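Local coordinates for yersinopine dehydrogenase (Yersinia pestis, PDB 6C4M), which catalyses the NADPH-dependent reductive condensation of pyruvate with an aminobutanoate-histidine intermediate, the last step in making the metallophore yersinopine, at residues L248-V259 / L314-L325. Numbering follows the deposited sequence.
Sequences LAAERFSITNYV and LGVEEINLLRFL
I319 sets CG1 between its backbone N and carbonyl carbon (chi1 74°), which sends its two branches to different aromatic rings. I319 CG2 lies over one face of the F253 ring, 4.0 Å from its centroid, a CH-pi contact. I319 CD1 reaches the Y258 ring at CZ. A beta-branched residue suits this fork. R252, extended from CG to NE, runs past I319 in the opposite direction; arginine offers it an aliphatic stem and backbone oxygens a polar end. R252 NE donates to A249 O within its own segment (2.9 Å, 164°), holding the guanidinium in plane with that oxygen; across the contact R252 NH1 bonds E317 O only weakly. A water bridges the segments, accepting from I319 N at 3.0 Å and hydrogen-bonded to Y258 OH. F324 meets F253 obliquely, planes at 49°, two flat rings filling the buried centre. L325 CD2 packs against I255 and V259, V316 on L248 and A249. At the N-cap, N320 OD1 accepts from R323 N, which stands above its carbonyl plane; a short amide reaches the first turn. The contact joins the turn between helices 247-251 and 255-264 to the connection from helix 294-313 into helix 321-329, with helix 350-364 packed against V259 and L325.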
loop_
_atom_site.group_PDB
_atom_site.type_symbol
_atom_site.label_atom_id
_atom_site.label_comp_id
_atom_site.label_asym_id
_atom_site.label_seq_id
_atom_site.Cartn_x
_atom_site.Cartn_y
_atom_site.Cartn_z
ATOM N N LEU A 248 19.780 -28.150 -7.242
ATOM C CA LEU A 248 19.786 -26.770 -6.750
ATOM C C LEU A 248 19.134 -25.826 -7.755
ATOM O O LEU A 248 18.462 -24.863 -7.360
ATOM C CB LEU A 248 21.221 -26.347 -6.470
ATOM C CG LEU A 248 21.650 -25.430 -5.329
ATOM C CD1 LEU A 248 20.858 -25.593 -4.014
ATOM C CD2 LEU A 248 23.118 -25.737 -5.105
ATOM N N ALA A 249 19.301 -26.099 -9.055
ATOM C CA ALA A 249 18.733 -25.247 -10.082
ATOM C C ALA A 249 17.216 -25.321 -10.123
ATOM O O ALA A 249 16.592 -24.465 -10.754
ATOM C CB ALA A 249 19.295 -25.604 -11.451
ATOM N N ALA A 250 16.609 -26.325 -9.489
ATOM C CA ALA A 250 15.165 -26.306 -9.253
ATOM C C ALA A 250 14.827 -25.699 -7.889
ATOM O O ALA A 250 13.846 -24.950 -7.775
ATOM C CB ALA A 250 14.582 -27.717 -9.321
ATOM N N GLU A 251 15.638 -26.011 -6.861
ATOM C CA GLU A 251 15.325 -25.619 -5.491
ATOM C C GLU A 251 15.400 -24.103 -5.325
ATOM O O GLU A 251 14.776 -23.536 -4.424
ATOM C CB GLU A 251 16.297 -26.316 -4.521
ATOM C CG GLU A 251 16.103 -27.835 -4.412
ATOM C CD GLU A 251 17.322 -28.608 -3.879
ATOM O OE1 GLU A 251 18.424 -28.040 -3.712
ATOM O OE2 GLU A 251 17.184 -29.846 -3.644
ATOM N N ARG A 252 16.213 -23.455 -6.143
ATOM C CA ARG A 252 16.320 -22.014 -6.127
ATOM C C ARG A 252 14.976 -21.336 -6.362
ATOM O O ARG A 252 14.838 -20.166 -6.028
ATOM C CB ARG A 252 17.340 -21.565 -7.168
ATOM C CG ARG A 252 16.913 -21.828 -8.605
ATOM C CD ARG A 252 17.979 -21.356 -9.587
ATOM N NE ARG A 252 17.634 -21.784 -10.948
ATOM C CZ ARG A 252 17.787 -21.050 -12.052
ATOM N NH1 ARG A 252 18.313 -19.834 -11.994
ATOM N NH2 ARG A 252 17.413 -21.548 -13.226
ATOM N N PHE A 253 13.982 -22.049 -6.895
ATOM C CA PHE A 253 12.634 -21.532 -7.072
ATOM C C PHE A 253 11.699 -21.840 -5.895
ATOM O O PHE A 253 10.479 -21.984 -6.098
ATOM C CB PHE A 253 12.054 -22.079 -8.383
ATOM C CG PHE A 253 12.745 -21.552 -9.598
ATOM C CD1 PHE A 253 12.511 -20.263 -10.013
ATOM C CD2 PHE A 253 13.629 -22.329 -10.315
ATOM C CE1 PHE A 253 13.139 -19.750 -11.137
ATOM C CE2 PHE A 253 14.276 -21.825 -11.434
ATOM C CZ PHE A 253 14.027 -20.535 -11.849
ATOM N N SER A 254 12.218 -21.919 -4.661
ATOM C CA SER A 254 11.376 -22.068 -3.465
ATOM C C SER A 254 11.010 -20.672 -2.926
ATOM O O SER A 254 11.807 -20.035 -2.235
ATOM C CB SER A 254 12.090 -22.880 -2.386
ATOM O OG SER A 254 12.524 -24.134 -2.909
ATOM N N ILE A 255 9.772 -20.232 -3.158
ATOM C CA ILE A 255 9.389 -18.863 -2.818
ATOM C C ILE A 255 9.616 -18.568 -1.331
ATOM O O ILE A 255 10.070 -17.471 -0.975
ATOM C CB ILE A 255 7.925 -18.613 -3.219
ATOM C CG1 ILE A 255 7.541 -17.139 -2.958
ATOM C CG2 ILE A 255 7.003 -19.581 -2.488
ATOM C CD1 ILE A 255 6.163 -16.783 -3.404
ATOM N N THR A 256 9.300 -19.526 -0.438
ATOM C CA THR A 256 9.294 -19.221 0.988
ATOM C C THR A 256 10.684 -18.927 1.510
ATOM O O THR A 256 10.814 -18.208 2.496
ATOM C CB THR A 256 8.681 -20.343 1.822
ATOM O OG1 THR A 256 9.464 -21.534 1.661
ATOM C CG2 THR A 256 7.227 -20.583 1.406
ATOM N N ASN A 257 11.731 -19.441 0.873
ATOM C CA ASN A 257 13.072 -19.085 1.326
ATOM C C ASN A 257 13.365 -17.611 1.127
ATOM O O ASN A 257 14.173 -17.044 1.869
ATOM C CB ASN A 257 14.129 -19.902 0.598
ATOM C CG ASN A 257 14.087 -21.394 0.966
ATOM O OD1 ASN A 257 13.082 -22.065 0.734
ATOM N ND2 ASN A 257 15.175 -21.904 1.557
ATOM N N TYR A 258 12.750 -16.987 0.116
ATOM C CA TYR A 258 12.958 -15.570 -0.178
ATOM C C TYR A 258 12.058 -14.672 0.659
ATOM O O TYR A 258 12.503 -13.620 1.125
ATOM C CB TYR A 258 12.697 -15.294 -1.667
ATOM C CG TYR A 258 13.681 -15.972 -2.583
ATOM C CD1 TYR A 258 14.890 -15.373 -2.892
ATOM C CD2 TYR A 258 13.410 -17.226 -3.117
ATOM C CE1 TYR A 258 15.799 -16.006 -3.744
ATOM C CE2 TYR A 258 14.310 -17.868 -3.961
ATOM C CZ TYR A 258 15.516 -17.257 -4.253
ATOM O OH TYR A 258 16.445 -17.867 -5.091
ATOM N N VAL A 259 10.798 -15.060 0.846
ATOM C CA VAL A 259 9.764 -14.153 1.328
ATOM C C VAL A 259 9.551 -14.265 2.833
ATOM O O VAL A 259 9.328 -13.259 3.512
ATOM C CB VAL A 259 8.452 -14.430 0.569
ATOM C CG1 VAL A 259 7.279 -13.653 1.140
ATOM C CG2 VAL A 259 8.644 -14.096 -0.873
ATOM N N LEU A 314 28.009 -21.922 -5.557
ATOM C CA LEU A 314 27.696 -23.319 -5.798
ATOM C C LEU A 314 27.595 -23.662 -7.276
ATOM O O LEU A 314 27.330 -24.823 -7.592
ATOM C CB LEU A 314 26.389 -23.683 -5.094
ATOM C CG LEU A 314 26.544 -23.584 -3.570
ATOM C CD1 LEU A 314 25.202 -23.498 -2.915
ATOM C CD2 LEU A 314 27.347 -24.772 -3.028
ATOM N N GLY A 315 27.798 -22.695 -8.173
ATOM C CA GLY A 315 27.753 -22.945 -9.606
ATOM C C GLY A 315 26.386 -22.838 -10.225
ATOM O O GLY A 315 26.144 -23.425 -11.289
ATOM N N VAL A 316 25.484 -22.099 -9.601
ATOM C CA VAL A 316 24.096 -22.036 -10.015
ATOM C C VAL A 316 23.727 -20.573 -10.204
ATOM O O VAL A 316 24.131 -19.697 -9.419
ATOM C CB VAL A 316 23.184 -22.752 -8.993
ATOM C CG1 VAL A 316 21.735 -22.574 -9.344
ATOM C CG2 VAL A 316 23.512 -24.247 -8.961
ATOM N N GLU A 317 23.025 -20.306 -11.296
ATOM C CA GLU A 317 22.576 -18.962 -11.604
ATOM C C GLU A 317 21.461 -18.552 -10.655
ATOM O O GLU A 317 20.594 -19.366 -10.310
ATOM C CB GLU A 317 22.082 -18.898 -13.060
ATOM C CG GLU A 317 23.189 -18.870 -14.094
ATOM C CD GLU A 317 23.725 -17.452 -14.338
ATOM O OE1 GLU A 317 23.395 -16.540 -13.545
ATOM O OE2 GLU A 317 24.468 -17.245 -15.330
ATOM N N GLU A 318 21.473 -17.279 -10.256
ATOM C CA GLU A 318 20.397 -16.739 -9.436
ATOM C C GLU A 318 19.134 -16.585 -10.263
ATOM O O GLU A 318 19.178 -16.468 -11.481
ATOM C CB GLU A 318 20.788 -15.394 -8.818
ATOM C CG GLU A 318 20.893 -14.202 -9.782
ATOM C CD GLU A 318 22.170 -14.209 -10.610
ATOM O OE1 GLU A 318 22.855 -15.258 -10.685
ATOM O OE2 GLU A 318 22.494 -13.164 -11.194
ATOM N N ILE A 319 17.992 -16.591 -9.579
ATOM C CA ILE A 319 16.714 -16.300 -10.223
ATOM C C ILE A 319 16.521 -14.787 -10.364
ATOM O O ILE A 319 17.272 -14.005 -9.775
ATOM C CB ILE A 319 15.545 -16.912 -9.430
ATOM C CG1 ILE A 319 15.266 -16.128 -8.143
ATOM C CG2 ILE A 319 15.840 -18.382 -9.110
ATOM C CD1 ILE A 319 14.053 -16.640 -7.372
ATOM N N ASN A 320 15.540 -14.391 -11.179
ATOM C CA ASN A 320 14.945 -13.052 -11.172
ATOM C C ASN A 320 13.797 -13.072 -10.172
ATOM O O ASN A 320 12.711 -13.584 -10.467
ATOM C CB ASN A 320 14.455 -12.697 -12.571
ATOM C CG ASN A 320 13.779 -11.308 -12.630
ATOM O OD1 ASN A 320 13.311 -10.795 -11.618
ATOM N ND2 ASN A 320 13.694 -10.735 -13.835
ATOM N N LEU A 321 14.035 -12.518 -8.977
ATOM C CA LEU A 321 13.052 -12.628 -7.903
ATOM C C LEU A 321 11.708 -12.037 -8.304
ATOM O O LEU A 321 10.659 -12.663 -8.116
ATOM C CB LEU A 321 13.582 -11.957 -6.639
ATOM C CG LEU A 321 12.576 -11.899 -5.488
ATOM C CD1 LEU A 321 12.127 -13.290 -5.045
ATOM C CD2 LEU A 321 13.179 -11.116 -4.329
ATOM N N LEU A 322 11.711 -10.831 -8.865
ATOM C CA LEU A 322 10.441 -10.170 -9.134
ATOM C C LEU A 322 9.675 -10.880 -10.264
ATOM O O LEU A 322 8.462 -11.111 -10.152
ATOM C CB LEU A 322 10.689 -8.678 -9.440
ATOM C CG LEU A 322 9.429 -7.839 -9.632
ATOM C CD1 LEU A 322 8.473 -7.903 -8.425
ATOM C CD2 LEU A 322 9.744 -6.372 -10.008
ATOM N N ARG A 323 10.379 -11.306 -11.322
ATOM C CA ARG A 323 9.730 -12.116 -12.363
ATOM C C ARG A 323 9.145 -13.400 -11.783
ATOM O O ARG A 323 8.016 -13.781 -12.119
ATOM C CB ARG A 323 10.714 -12.459 -13.494
ATOM C CG ARG A 323 10.078 -13.226 -14.720
ATOM C CD ARG A 323 11.065 -14.194 -15.411
ATOM N NE ARG A 323 11.504 -15.151 -14.415
ATOM C CZ ARG A 323 10.754 -16.136 -13.935
ATOM N NH1 ARG A 323 9.530 -16.364 -14.416
ATOM N NH2 ARG A 323 11.253 -16.906 -12.979
ATOM N N PHE A 324 9.906 -14.082 -10.922
ATOM C CA PHE A 324 9.418 -15.307 -10.280
ATOM C C PHE A 324 8.163 -15.027 -9.461
ATOM O O PHE A 324 7.158 -15.733 -9.586
ATOM C CB PHE A 324 10.528 -15.894 -9.399
ATOM C CG PHE A 324 10.108 -17.086 -8.568
ATOM C CD1 PHE A 324 9.800 -18.308 -9.174
ATOM C CD2 PHE A 324 10.076 -17.005 -7.179
ATOM C CE1 PHE A 324 9.431 -19.416 -8.408
ATOM C CE2 PHE A 324 9.717 -18.113 -6.408
ATOM C CZ PHE A 324 9.407 -19.320 -7.024
ATOM N N LEU A 325 8.212 -14.016 -8.590
ATOM C CA LEU A 325 7.040 -13.698 -7.776
ATOM C C LEU A 325 5.830 -13.380 -8.637
ATOM O O LEU A 325 4.715 -13.839 -8.358
ATOM C CB LEU A 325 7.321 -12.510 -6.871
ATOM C CG LEU A 325 8.422 -12.675 -5.843
ATOM C CD1 LEU A 325 8.705 -11.325 -5.128
ATOM C CD2 LEU A 325 8.046 -13.736 -4.820
HETATM O O HOH W 1 18.260 -16.775 -6.605
#